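Local coordinates for CELL WALL surface anchor family protein (Streptococcus pneumoniae, PDB 2WW8) that serves as the adhesin of the pneumococcal pilus and probably attaches the bacterium to host cells, at residues L208-K213 with G596-P601; I606-G611 with K659-T664; S629-G634 with A650-D655. One frame throughout, in Å; residues are numbered along the deposited sequence. Where two conformers were deposited one is given.

All three contacts are largely buried, and all pack one antiparallel sheet of the Ig-like region against what faces it: strand 203-218, strand 606-608 and a short hairpin. Interactions 1 and 2 reach neighbouring strands of that sheet, 593-601 and 660-668, which are joined by backbone hydrogen bonds such as that of Ile661 with Asp600. Interaction 3 uses the next strand, 651-655, at an edge of the sheet. Interaction 1 is aliphatic, with one carboxylate at its end. Interaction 2 keeps an aliphatic centre but adds a lysine to carbonyl bond beside it, and its chain runs on to a calcium site. Interaction 3 has a small apolar contact and a water bridge; its salt bridge lies within 629-634, on exposed residues.

Interaction 1. Residues L208-K213 with G596-P601; sequences LTVSGK and GTITDP
Val210 and Ile598 point at each other across two facing strands and meet tip to tip. Val210 CG2 lies 3.7 Å from Ile598 CD1. Leu208 meets the other branch of the same isoleucine. Leu208 CD2 is 3.7 Å from Ile598 CG2, and the two side chains run alongside one another, pointing opposite ways. Ile598 therefore serves two partners, one with each branch. Its chi1 of -61° sets CG2 anti to the backbone N and leaves CG1 to carry CD1 to the valine. Asp600 comes in beside Leu208, crossing it at a slant, and Asp600 OD2 stands 3.8 Å from Leu208 CD2. Asp600 is buried, and its OD2 is hydrogen-bonded to Tyr678 OH. No hydrogen bond joins the two segments. Their strand axes approach to 9.9 Å and run nearly antiparallel, at 159°. Side chains from the inner faces of two beta layers thus meet face to face, as in a beta sandwich, with strand 203-218 lying against the Ig-like strand 593-601. Phe713 from a loop touches Leu208, Val210 and Ile598. Strand 203-218 is hydrogen-bonded to strands 673-682 and 187-196, while on the opposing layer Ile598 also touches Leu666 of strand 660-668.

Interaction 2. Residues I606-G611 with K659-T664; sequences IDLQLG and KRIRVT. With CA (calcium ion), chain D.
The interior of the Ig-like domain, between two beta layers and close to a calcium site, holds this contact of Leu608 with Ile661. The two side chains cross at about a right angle. Ile661 CD1 sits against both methyls of the leucine, 3.8 Å from Leu608 CD1 and 4.0 Å from Leu608 CD2. Leu608 has CG anti to the backbone N (chi1 -175°), which sends its fork toward the isoleucine. Beside this pair, Lys659 NZ donates a hydrogen bond of 3.1 Å to Ile606 O. The ammonium group stands off the carbonyl plane by 29°. The lysine chain is bent to reach this oxygen, with chi3 nearly eclipsed at 4°, and NZ has a second, weak bond to Gly603 O. Beyond Leu608 the chain turns to the metal, where Leu610 O binds calcium at 2.5 Å. Asp613, Asp617 and Asp620 bind the ion through carboxylate oxygens and Arg615 through its backbone O, and a water also binds it. Tyr654 of strand 651-655 touches Leu608, and Tyr678 touches both Leu608 and Ile661; strand 606-608 pairs with strand 673-682, while strand 660-668 lies between 593-601 and 651-655.

Interaction 3. Residues S629-G634 with A650-D655; sequences SRLENG and AKVLYD
Leu631 has CG anti to its carbonyl carbon (chi1 -61°), and an extended chi2 of -175° then carries its methyls toward strand 651-655. On the other side, a chi1 of -172° places Val652 CG2 beside the backbone N and on the leucine side. The two chains cross at a slant, with Leu631 CD1 3.9 Å from Val652 CG2. Both leucine methyls also lie near the backbone of Ala650, with Leu631 CD2 4.1 Å from Ala650 O. No direct hydrogen bond joins the segments. One water bridges them instead, donating to Gly634 O at 2.7 Å and to Ala650 O at 3.0 Å. Arg630 offers NE and NH2 to one oxygen of Glu632, on a surface that meets a crystal neighbour. In this salt bridge Arg630 NE is 2.7 Å from Glu632 OE2, and Arg630 NH2 is 3.0 Å from Glu632 OE2. The oxygen lies nearly in the guanidinium plane, but both nitrogens reach it from one face of the carboxylate. Leu623 of strand 621-625 touches Leu631, Ala650 and Val652. The motif is a two-residue beta hairpin: Asn633 and Gly634 fit a type I' turn, whose second position suits glycine, between strands 630-632 and 635-637, and its leucine packs on Val652 of an edge strand.

Interaction 1. Residues L208-K213 with G596-P601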
ATOM      1  N   LEU A 208       3.347  -9.944  -2.228  1.00 15.66           N
ATOM      2  CA  LEU A 208       2.482 -10.426  -1.132  1.00 16.76           C
ATOM      3  C   LEU A 208       3.091  -9.861   0.138  1.00 17.08           C
ATOM      4  O   LEU A 208       4.313  -9.840   0.257  1.00 14.49           O
ATOM      5  CB  LEU A 208       2.474 -11.960  -1.036  1.00 18.59           C
ATOM      6  CG  LEU A 208       1.583 -12.725  -2.019  1.00 19.30           C
ATOM      7  CD1 LEU A 208       2.120 -12.657  -3.448  1.00 15.52           C
ATOM      8  CD2 LEU A 208       1.404 -14.177  -1.523  1.00 17.74           C
ATOM      9  N   THR A 209       2.231  -9.377   1.038  1.00 16.51           N
ATOM     10  CA  THR A 209       2.685  -8.969   2.349  1.00 16.35           C
ATOM     11  C   THR A 209       1.755  -9.575   3.410  1.00 16.85           C
ATOM     12  O   THR A 209       0.608  -9.915   3.098  1.00 16.31           O
ATOM     13  CB  THR A 209       2.754  -7.447   2.540  1.00 15.70           C
ATOM     14  OG1 THR A 209       1.443  -6.890   2.722  1.00 17.71           O
ATOM     15  CG2 THR A 209       3.485  -6.724   1.410  1.00 12.91           C
ATOM     16  N   VAL A 210       2.279  -9.703   4.639  1.00 16.47           N
ATOM     17  CA  VAL A 210       1.526 -10.205   5.772  1.00 14.56           C
ATOM     18  C   VAL A 210       2.048  -9.410   6.968  1.00 15.92           C
ATOM     19  O   VAL A 210       3.248  -9.232   7.119  1.00 15.38           O
ATOM     20  CB  VAL A 210       1.755 -11.713   6.009  1.00 17.89           C
ATOM     21  CG1 VAL A 210       1.001 -12.126   7.273  1.00 17.62           C
ATOM     22  CG2 VAL A 210       1.199 -12.527   4.812  1.00 16.56           C
ATOM     23  N   SER A 211       1.131  -8.906   7.782  1.00 13.67           N
ATOM     24  CA  SER A 211       1.501  -8.217   9.012  0.50 14.42           C
ATOM     25  C   SER A 211       0.666  -8.822  10.121  1.00 14.44           C
ATOM     26  O   SER A 211      -0.494  -9.244   9.898  1.00 14.18           O
ATOM     27  CB  SER A 211       1.246  -6.725   8.867  0.50 13.37           C
ATOM     28  OG  SER A 211      -0.115  -6.476   9.123  0.50 13.56           O
ATOM     29  N   GLY A 212       1.270  -8.937  11.304  1.00 14.47           N
ATOM     30  CA  GLY A 212       0.619  -9.626  12.426  1.00 11.75           C
ATOM     31  C   GLY A 212      -0.036  -8.698  13.446  1.00 12.49           C
ATOM     32  O   GLY A 212      -0.177  -7.459  13.262  1.00 11.81           O
ATOM     33  N   LYS A 213      -0.415  -9.316  14.555  1.00 12.75           N
ATOM     34  CA  LYS A 213      -1.057  -8.604  15.645  1.00 11.72           C
ATOM     35  C   LYS A 213      -0.571  -9.210  16.970  1.00 12.46           C
ATOM     36  O   LYS A 213      -0.484 -10.433  17.124  1.00 11.91           O
ATOM     37  CB  LYS A 213      -2.586  -8.719  15.529  1.00 12.14           C
ATOM     38  CG  LYS A 213      -3.355  -7.954  16.624  1.00 15.52           C
ATOM     39  CD  LYS A 213      -4.866  -7.944  16.399  1.00 18.58           C
ATOM     40  CE  LYS A 213      -5.284  -7.307  15.052  1.00 22.02           C
ATOM     41  NZ  LYS A 213      -6.782  -7.393  14.811  1.00 20.40           N
ATOM     42  N   GLY A 596       3.143 -19.364  10.823  1.00 12.38           N
ATOM     43  CA  GLY A 596       2.222 -19.211   9.706  1.00 15.54           C
ATOM     44  C   GLY A 596       2.820 -19.590   8.358  1.00 15.79           C
ATOM     45  O   GLY A 596       4.059 -19.555   8.193  1.00 17.21           O
ATOM     46  N   THR A 597       1.940 -19.924   7.421  1.00 13.44           N
ATOM     47  CA  THR A 597       2.295 -20.342   6.063  1.00 14.61           C
ATOM     48  C   THR A 597       1.525 -19.580   4.981  1.00 13.80           C
ATOM     49  O   THR A 597       0.294 -19.468   4.998  1.00 14.87           O
ATOM     50  CB  THR A 597       1.975 -21.867   5.955  1.00 16.51           C
ATOM     51  OG1 THR A 597       2.791 -22.535   6.932  1.00 18.51           O
ATOM     52  CG2 THR A 597       2.284 -22.462   4.572  1.00 14.00           C
ATOM     53  N   ILE A 598       2.222 -19.090   3.978  1.00 14.34           N
ATOM     54  CA  ILE A 598       1.500 -18.620   2.799  1.00 14.54           C
ATOM     55  C   ILE A 598       1.536 -19.712   1.744  1.00 16.81           C
ATOM     56  O   ILE A 598       2.619 -20.239   1.476  1.00 17.09           O
ATOM     57  CB  ILE A 598       2.120 -17.373   2.203  1.00 15.51           C
ATOM     58  CG1 ILE A 598       2.096 -16.228   3.204  1.00 14.41           C
ATOM     59  CG2 ILE A 598       1.391 -17.002   0.863  1.00 15.69           C
ATOM     60  CD1 ILE A 598       2.955 -15.046   2.814  1.00 14.57           C
ATOM     61  N   THR A 599       0.386 -20.027   1.146  1.00 15.95           N
ATOM     62  CA  THR A 599       0.320 -20.994   0.055  1.00 16.13           C
ATOM     63  C   THR A 599      -0.164 -20.249  -1.177  1.00 16.35           C
ATOM     64  O   THR A 599      -1.259 -19.625  -1.202  1.00 12.24           O
ATOM     65  CB  THR A 599      -0.642 -22.149   0.365  1.00 15.75           C
ATOM     66  OG1 THR A 599      -0.235 -22.762   1.608  1.00 16.09           O
ATOM     67  CG2 THR A 599      -0.630 -23.225  -0.765  1.00 19.99           C
ATOM     68  N   ASP A 600       0.662 -20.321  -2.215  1.00 16.63           N
ATOM     69  CA  ASP A 600       0.508 -19.456  -3.401  1.00 15.87           C
ATOM     70  C   ASP A 600       0.743 -20.237  -4.704  1.00 17.49           C
ATOM     71  O   ASP A 600       1.853 -20.189  -5.277  1.00 16.58           O
ATOM     72  CB  ASP A 600       1.442 -18.246  -3.303  1.00 16.00           C
ATOM     73  CG  ASP A 600       1.280 -17.255  -4.452  1.00 21.38           C
ATOM     74  OD1 ASP A 600       0.326 -17.329  -5.264  1.00 20.86           O
ATOM     75  OD2 ASP A 600       2.146 -16.368  -4.562  1.00 22.58           O
ATOM     76  N   PRO A 601      -0.317 -20.931  -5.191  1.00 16.99           N
ATOM     77  CA  PRO A 601      -0.246 -21.666  -6.461  1.00 15.71           C
ATOM     78  C   PRO A 601      -0.266 -20.678  -7.635  1.00 16.12           C
ATOM     79  O   PRO A 601      -0.998 -19.657  -7.577  1.00 14.36           O
ATOM     80  CB  PRO A 601      -1.499 -22.557  -6.451  1.00 17.98           C
ATOM     81  CG  PRO A 601      -2.280 -22.257  -5.239  1.00 16.17           C
ATOM     82  CD  PRO A 601      -1.643 -21.045  -4.554  1.00 18.87           C
TER

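Interaction 2. Residues I606-G611 with K659-T664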
ATOM      1  N   ILE A 606      -0.091 -19.270 -16.079  1.00 16.66           N
ATOM      2  CA  ILE A 606       0.780 -18.288 -15.420  1.00 15.86           C
ATOM      3  C   ILE A 606       2.061 -19.050 -15.083  1.00 16.92           C
ATOM      4  O   ILE A 606       1.989 -20.052 -14.358  1.00 15.04           O
ATOM      5  CB  ILE A 606       0.164 -17.747 -14.107  1.00 17.59           C
ATOM      6  CG1 ILE A 606      -1.203 -17.082 -14.376  1.00 15.72           C
ATOM      7  CG2 ILE A 606       1.159 -16.822 -13.390  1.00 13.40           C
ATOM      8  CD1 ILE A 606      -1.134 -15.689 -15.034  1.00 16.95           C
ATOM      9  N   ASP A 607       3.189 -18.645 -15.682  1.00 15.28           N
ATOM     10  CA  ASP A 607       4.479 -19.250 -15.348  1.00 16.38           C
ATOM     11  C   ASP A 607       5.345 -18.380 -14.438  1.00 15.48           C
ATOM     12  O   ASP A 607       5.649 -17.240 -14.758  1.00 15.12           O
ATOM     13  CB  ASP A 607       5.297 -19.562 -16.604  1.00 16.82           C
ATOM     14  CG  ASP A 607       4.512 -20.350 -17.646  1.00 22.99           C
ATOM     15  OD1 ASP A 607       3.905 -21.382 -17.263  1.00 26.89           O
ATOM     16  OD2 ASP A 607       4.513 -19.960 -18.843  1.00 24.38           O
ATOM     17  N   LEU A 608       5.710 -18.923 -13.280  1.00 15.89           N
ATOM     18  CA  LEU A 608       6.693 -18.319 -12.389  1.00 15.79           C
ATOM     19  C   LEU A 608       8.019 -18.212 -13.175  1.00 15.28           C
ATOM     20  O   LEU A 608       8.404 -19.184 -13.844  1.00 14.60           O
ATOM     21  CB  LEU A 608       6.929 -19.219 -11.176  1.00 14.73           C
ATOM     22  CG  LEU A 608       7.852 -18.715 -10.041  1.00 14.14           C
ATOM     23  CD1 LEU A 608       7.451 -17.473  -9.326  1.00 17.44           C
ATOM     24  CD2 LEU A 608       7.927 -19.859  -9.024  1.00 12.79           C
ATOM     25  N   GLN A 609       8.663 -17.046 -13.124  1.00 15.60           N
ATOM     26  CA  GLN A 609       9.945 -16.811 -13.804  1.00 17.01           C
ATOM     27  C   GLN A 609      11.023 -17.420 -12.941  1.00 16.92           C
ATOM     28  O   GLN A 609      11.237 -17.016 -11.792  1.00 18.41           O
ATOM     29  CB  GLN A 609      10.229 -15.333 -14.017  1.00 17.16           C
ATOM     30  CG  GLN A 609       9.175 -14.758 -14.959  1.00 20.85           C
ATOM     31  CD  GLN A 609       9.191 -15.471 -16.293  1.00 27.41           C
ATOM     32  OE1 GLN A 609       8.478 -16.471 -16.528  1.00 29.22           O
ATOM     33  NE2 GLN A 609      10.027 -14.962 -17.189  1.00 26.76           N
ATOM     34  N   LEU A 610      11.648 -18.456 -13.480  1.00 17.67           N
ATOM     35  CA  LEU A 610      12.769 -19.122 -12.818  1.00 18.90           C
ATOM     36  C   LEU A 610      14.111 -18.716 -13.455  1.00 21.07           C
ATOM     37  O   LEU A 610      15.159 -19.312 -13.155  1.00 19.13           O
ATOM     38  CB  LEU A 610      12.598 -20.642 -12.938  1.00 18.86           C
ATOM     39  CG  LEU A 610      11.261 -21.105 -12.355  1.00 18.13           C
ATOM     40  CD1 LEU A 610      10.981 -22.594 -12.541  1.00 20.15           C
ATOM     41  CD2 LEU A 610      11.240 -20.712 -10.900  1.00 12.37           C
ATOM     42  N   GLY A 611      14.080 -17.715 -14.340  1.00 23.62           N
ATOM     43  CA  GLY A 611      15.251 -17.369 -15.162  1.00 27.02           C
ATOM     44  C   GLY A 611      15.890 -18.523 -15.930  1.00 28.33           C
ATOM     45  O   GLY A 611      15.401 -19.656 -15.955  1.00 29.12           O
ATOM     46  N   LYS A 659       3.282 -26.377  -9.210  1.00 19.91           N
ATOM     47  CA  LYS A 659       3.516 -24.964  -9.582  1.00 19.02           C
ATOM     48  C   LYS A 659       3.093 -24.014  -8.436  1.00 17.80           C
ATOM     49  O   LYS A 659       2.269 -23.115  -8.595  1.00 18.52           O
ATOM     50  CB  LYS A 659       2.828 -24.589 -10.913  1.00 18.96           C
ATOM     51  CG  LYS A 659       3.292 -25.392 -12.146  1.00 24.62           C
ATOM     52  CD  LYS A 659       2.378 -25.039 -13.360  1.00 37.57           C
ATOM     53  CE  LYS A 659       1.312 -23.914 -13.065  1.00 45.38           C
ATOM     54  NZ  LYS A 659       0.788 -22.854 -14.038  1.00 46.31           N
ATOM     55  N   ARG A 660       3.659 -24.207  -7.255  1.00 15.28           N
ATOM     56  CA  ARG A 660       3.163 -23.475  -6.103  1.00 14.74           C
ATOM     57  C   ARG A 660       4.319 -23.031  -5.207  1.00 14.47           C
ATOM     58  O   ARG A 660       5.213 -23.818  -4.936  1.00 13.75           O
ATOM     59  CB  ARG A 660       2.192 -24.410  -5.382  1.00 14.87           C
ATOM     60  CG  ARG A 660       1.823 -24.031  -3.994  1.00 17.87           C
ATOM     61  CD  ARG A 660       0.807 -25.014  -3.513  1.00 19.76           C
ATOM     62  NE  ARG A 660       1.475 -26.159  -2.931  1.00 25.74           N
ATOM     63  CZ  ARG A 660       1.026 -27.410  -3.007  1.00 33.16           C
ATOM     64  NH1 ARG A 660      -0.111 -27.707  -3.644  1.00 37.09           N
ATOM     65  NH2 ARG A 660       1.739 -28.392  -2.484  1.00 29.06           N
ATOM     66  N   ILE A 661       4.275 -21.779  -4.778  1.00 12.97           N
ATOM     67  CA  ILE A 661       5.234 -21.239  -3.814  1.00 14.75           C
ATOM     68  C   ILE A 661       4.577 -21.437  -2.452  1.00 16.64           C
ATOM     69  O   ILE A 661       3.361 -21.170  -2.290  1.00 14.44           O
ATOM     70  CB  ILE A 661       5.466 -19.730  -4.036  1.00 15.30           C
ATOM     71  CG1 ILE A 661       6.109 -19.538  -5.422  1.00 15.92           C
ATOM     72  CG2 ILE A 661       6.313 -19.076  -2.881  1.00 15.68           C
ATOM     73  CD1 ILE A 661       6.225 -18.108  -5.830  1.00 14.81           C
ATOM     74  N   ARG A 662       5.383 -21.871  -1.482  1.00 16.05           N
ATOM     75  CA  ARG A 662       4.981 -21.782  -0.080  1.00 16.36           C
ATOM     76  C   ARG A 662       6.016 -20.966   0.699  1.00 17.56           C
ATOM     77  O   ARG A 662       7.262 -21.106   0.530  1.00 16.32           O
ATOM     78  CB  ARG A 662       4.829 -23.175   0.556  1.00 14.54           C
ATOM     79  CG  ARG A 662       3.646 -23.918  -0.051  1.00 20.10           C
ATOM     80  CD  ARG A 662       3.849 -25.407  -0.049  1.00 22.70           C
ATOM     81  NE  ARG A 662       4.305 -25.800   1.265  1.00 35.17           N
ATOM     82  CZ  ARG A 662       5.359 -26.577   1.523  1.00 35.62           C
ATOM     83  NH1 ARG A 662       6.109 -27.139   0.551  1.00 36.66           N
ATOM     84  NH2 ARG A 662       5.622 -26.804   2.801  1.00 31.10           N
ATOM     85  N   VAL A 663       5.487 -20.144   1.596  1.00 16.50           N
ATOM     86  CA  VAL A 663       6.371 -19.501   2.566  1.00 15.25           C
ATOM     87  C   VAL A 663       5.968 -20.038   3.942  1.00 15.77           C
ATOM     88  O   VAL A 663       4.819 -19.879   4.364  1.00 15.66           O
ATOM     89  CB  VAL A 663       6.280 -17.954   2.519  1.00 15.44           C
ATOM     90  CG1 VAL A 663       7.230 -17.343   3.600  1.00 12.90           C
ATOM     91  CG2 VAL A 663       6.492 -17.384   1.132  1.00 14.26           C
ATOM     92  N   THR A 664       6.924 -20.663   4.626  1.00 16.35           N
ATOM     93  CA  THR A 664       6.728 -21.259   5.935  1.00 16.30           C
ATOM     94  C   THR A 664       7.488 -20.503   7.006  1.00 14.78           C
ATOM     95  O   THR A 664       8.402 -19.764   6.689  1.00 17.77           O
ATOM     96  CB  THR A 664       7.143 -22.758   5.931  1.00 18.70           C
ATOM     97  OG1 THR A 664       8.542 -22.831   5.693  1.00 17.37           O
ATOM     98  CG2 THR A 664       6.397 -23.619   4.832  1.00 14.34           C
TER
HETATM   99 CA    CA D1002      16.522 -19.392 -11.092  1.00 37.41          CA
HETATM  100  O   HOH W   1      18.033 -17.617 -11.862  1.00 23.33           O

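Interaction 3. Residues S629-G634 with A650-D655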
ATOM      1  N   SER A 629      15.373  -7.444   8.279  1.00 10.95           N
ATOM      2  CA  SER A 629      15.869  -8.779   7.947  1.00 12.50           C
ATOM      3  C   SER A 629      15.527  -9.155   6.513  1.00 11.65           C
ATOM      4  O   SER A 629      14.657  -8.543   5.842  1.00 11.13           O
ATOM      5  CB  SER A 629      15.423  -9.864   8.969  1.00  9.82           C
ATOM      6  OG  SER A 629      14.022 -10.055   8.917  1.00 12.72           O
ATOM      7  N   ARG A 630      16.267 -10.142   5.994  1.00 13.15           N
ATOM      8  CA  ARG A 630      16.087 -10.574   4.595  1.00 12.54           C
ATOM      9  C   ARG A 630      16.538 -12.015   4.440  1.00 13.17           C
ATOM     10  O   ARG A 630      17.400 -12.467   5.195  1.00 13.01           O
ATOM     11  CB  ARG A 630      16.906  -9.685   3.620  1.00 14.85           C
ATOM     12  CG  ARG A 630      18.420  -9.741   3.883  1.00 14.31           C
ATOM     13  CD  ARG A 630      19.189  -8.719   3.023  1.00 13.89           C
ATOM     14  NE  ARG A 630      20.608  -8.737   3.370  1.00 13.16           N
ATOM     15  CZ  ARG A 630      21.180  -8.079   4.375  1.00 17.21           C
ATOM     16  NH1 ARG A 630      20.446  -7.322   5.186  1.00 11.71           N
ATOM     17  NH2 ARG A 630      22.496  -8.204   4.597  1.00 13.54           N
ATOM     18  N   LEU A 631      15.994 -12.723   3.468  1.00 10.31           N
ATOM     19  CA  LEU A 631      16.706 -13.918   2.988  1.00 12.87           C
ATOM     20  C   LEU A 631      17.764 -13.544   1.996  1.00 13.24           C
ATOM     21  O   LEU A 631      17.509 -12.811   1.013  1.00 15.19           O
ATOM     22  CB  LEU A 631      15.795 -14.991   2.373  1.00 13.04           C
ATOM     23  CG  LEU A 631      14.766 -15.493   3.431  1.00 14.49           C
ATOM     24  CD1 LEU A 631      13.992 -16.639   2.776  1.00 13.34           C
ATOM     25  CD2 LEU A 631      15.443 -16.007   4.730  1.00 12.88           C
ATOM     26  N   GLU A 632      18.954 -14.051   2.257  1.00 11.39           N
ATOM     27  CA  GLU A 632      20.047 -13.717   1.377  1.00 12.25           C
ATOM     28  C   GLU A 632      20.664 -15.044   0.964  1.00 10.14           C
ATOM     29  O   GLU A 632      21.182 -15.790   1.776  1.00 10.23           O
ATOM     30  CB  GLU A 632      21.023 -12.774   2.121  1.00 12.20           C
ATOM     31  CG  GLU A 632      22.146 -12.279   1.285  1.00 12.77           C
ATOM     32  CD  GLU A 632      23.071 -11.330   2.095  1.00 20.09           C
ATOM     33  OE1 GLU A 632      24.216 -11.750   2.420  1.00 20.59           O
ATOM     34  OE2 GLU A 632      22.664 -10.178   2.404  1.00 17.20           O
ATOM     35  N   ASN A 633      20.624 -15.351  -0.323  1.00 11.08           N
ATOM     36  CA  ASN A 633      21.067 -16.666  -0.798  1.00 12.12           C
ATOM     37  C   ASN A 633      20.443 -17.826   0.011  1.00 12.39           C
ATOM     38  O   ASN A 633      21.104 -18.831   0.303  1.00 11.11           O
ATOM     39  CB  ASN A 633      22.586 -16.777  -0.778  1.00 11.23           C
ATOM     40  CG  ASN A 633      23.070 -17.790  -1.828  1.00 14.43           C
ATOM     41  OD1 ASN A 633      22.390 -18.015  -2.806  1.00 15.87           O
ATOM     42  ND2 ASN A 633      24.156 -18.448  -1.580  1.00 12.47           N
ATOM     43  N   GLY A 634      19.173 -17.668   0.361  1.00 15.20           N
ATOM     44  CA  GLY A 634      18.452 -18.690   1.126  1.00 16.65           C
ATOM     45  C   GLY A 634      18.592 -18.618   2.636  1.00 19.34           C
ATOM     46  O   GLY A 634      17.875 -19.359   3.315  1.00 20.04           O
ATOM     47  N   ALA A 650      12.034 -18.518   8.412  1.00 11.89           N
ATOM     48  CA  ALA A 650      11.192 -18.463   7.209  1.00 13.09           C
ATOM     49  C   ALA A 650      11.875 -19.194   6.059  1.00 14.93           C
ATOM     50  O   ALA A 650      13.100 -19.125   5.952  1.00 14.91           O
ATOM     51  CB  ALA A 650      10.880 -17.017   6.763  1.00 12.94           C
ATOM     52  N   LYS A 651      11.104 -19.932   5.254  1.00 15.65           N
ATOM     53  CA  LYS A 651      11.658 -20.568   4.068  1.00 16.56           C
ATOM     54  C   LYS A 651      10.695 -20.268   2.942  1.00 17.70           C
ATOM     55  O   LYS A 651       9.481 -20.226   3.170  1.00 14.88           O
ATOM     56  CB  LYS A 651      11.736 -22.079   4.243  1.00 16.62           C
ATOM     57  CG  LYS A 651      13.060 -22.520   4.810  1.00 25.64           C
ATOM     58  CD  LYS A 651      12.907 -23.168   6.144  1.00 30.17           C
ATOM     59  CE  LYS A 651      14.322 -23.457   6.678  1.00 39.08           C
ATOM     60  NZ  LYS A 651      15.214 -22.285   7.025  1.00 43.73           N
ATOM     61  N   VAL A 652      11.246 -20.098   1.731  1.00 16.06           N
ATOM     62  CA  VAL A 652      10.462 -19.966   0.512  1.00 15.74           C
ATOM     63  C   VAL A 652      10.682 -21.217  -0.327  1.00 16.33           C
ATOM     64  O   VAL A 652      11.823 -21.505  -0.705  1.00 15.93           O
ATOM     65  CB  VAL A 652      10.834 -18.685  -0.229  1.00 16.06           C
ATOM     66  CG1 VAL A 652       9.880 -18.449  -1.391  1.00 17.33           C
ATOM     67  CG2 VAL A 652      10.777 -17.485   0.750  1.00 15.17           C
ATOM     68  N   LEU A 653       9.617 -21.963  -0.615  1.00 14.66           N
ATOM     69  CA  LEU A 653       9.701 -23.228  -1.349  1.00 17.69           C
ATOM     70  C   LEU A 653       8.875 -23.159  -2.621  1.00 17.50           C
ATOM     71  O   LEU A 653       7.901 -22.381  -2.743  1.00 18.70           O
ATOM     72  CB  LEU A 653       9.194 -24.406  -0.496  1.00 17.53           C
ATOM     73  CG  LEU A 653       9.862 -24.326   0.885  1.00 21.65           C
ATOM     74  CD1 LEU A 653       9.184 -25.204   1.929  1.00 26.96           C
ATOM     75  CD2 LEU A 653      11.387 -24.792   0.714  1.00 21.30           C
ATOM     76  N   TYR A 654       9.270 -23.983  -3.583  1.00 16.15           N
ATOM     77  CA  TYR A 654       8.545 -23.963  -4.846  1.00 16.76           C
ATOM     78  C   TYR A 654       8.340 -25.412  -5.257  1.00 18.18           C
ATOM     79  O   TYR A 654       9.326 -26.122  -5.478  1.00 16.86           O
ATOM     80  CB  TYR A 654       9.327 -23.292  -5.974  1.00 14.59           C
ATOM     81  CG  TYR A 654       8.587 -23.389  -7.327  1.00 16.40           C
ATOM     82  CD1 TYR A 654       7.343 -22.771  -7.522  1.00 18.26           C
ATOM     83  CD2 TYR A 654       9.111 -24.100  -8.388  1.00 17.57           C
ATOM     84  CE1 TYR A 654       6.656 -22.863  -8.724  1.00 20.05           C
ATOM     85  CE2 TYR A 654       8.427 -24.205  -9.620  1.00 18.47           C
ATOM     86  CZ  TYR A 654       7.218 -23.557  -9.784  1.00 20.13           C
ATOM     87  OH  TYR A 654       6.533 -23.609 -10.976  1.00 19.71           O
ATOM     88  N   ASP A 655       7.083 -25.845  -5.322  1.00 18.87           N
ATOM     89  CA  ASP A 655       6.772 -27.237  -5.669  1.00 21.00           C
ATOM     90  C   ASP A 655       6.585 -27.249  -7.195  1.00 21.87           C
ATOM     91  O   ASP A 655       5.668 -26.592  -7.708  1.00 20.57           O
ATOM     92  CB  ASP A 655       5.495 -27.705  -4.947  1.00 21.93           C
ATOM     93  CG  ASP A 655       5.529 -27.486  -3.402  1.00 29.62           C
ATOM     94  OD1 ASP A 655       6.574 -27.764  -2.736  1.00 29.98           O
ATOM     95  OD2 ASP A 655       4.506 -27.019  -2.805  1.00 32.23           O
TER
HETATM   96  O   HOH W   2      15.352 -19.991   4.127  1.00 31.34           O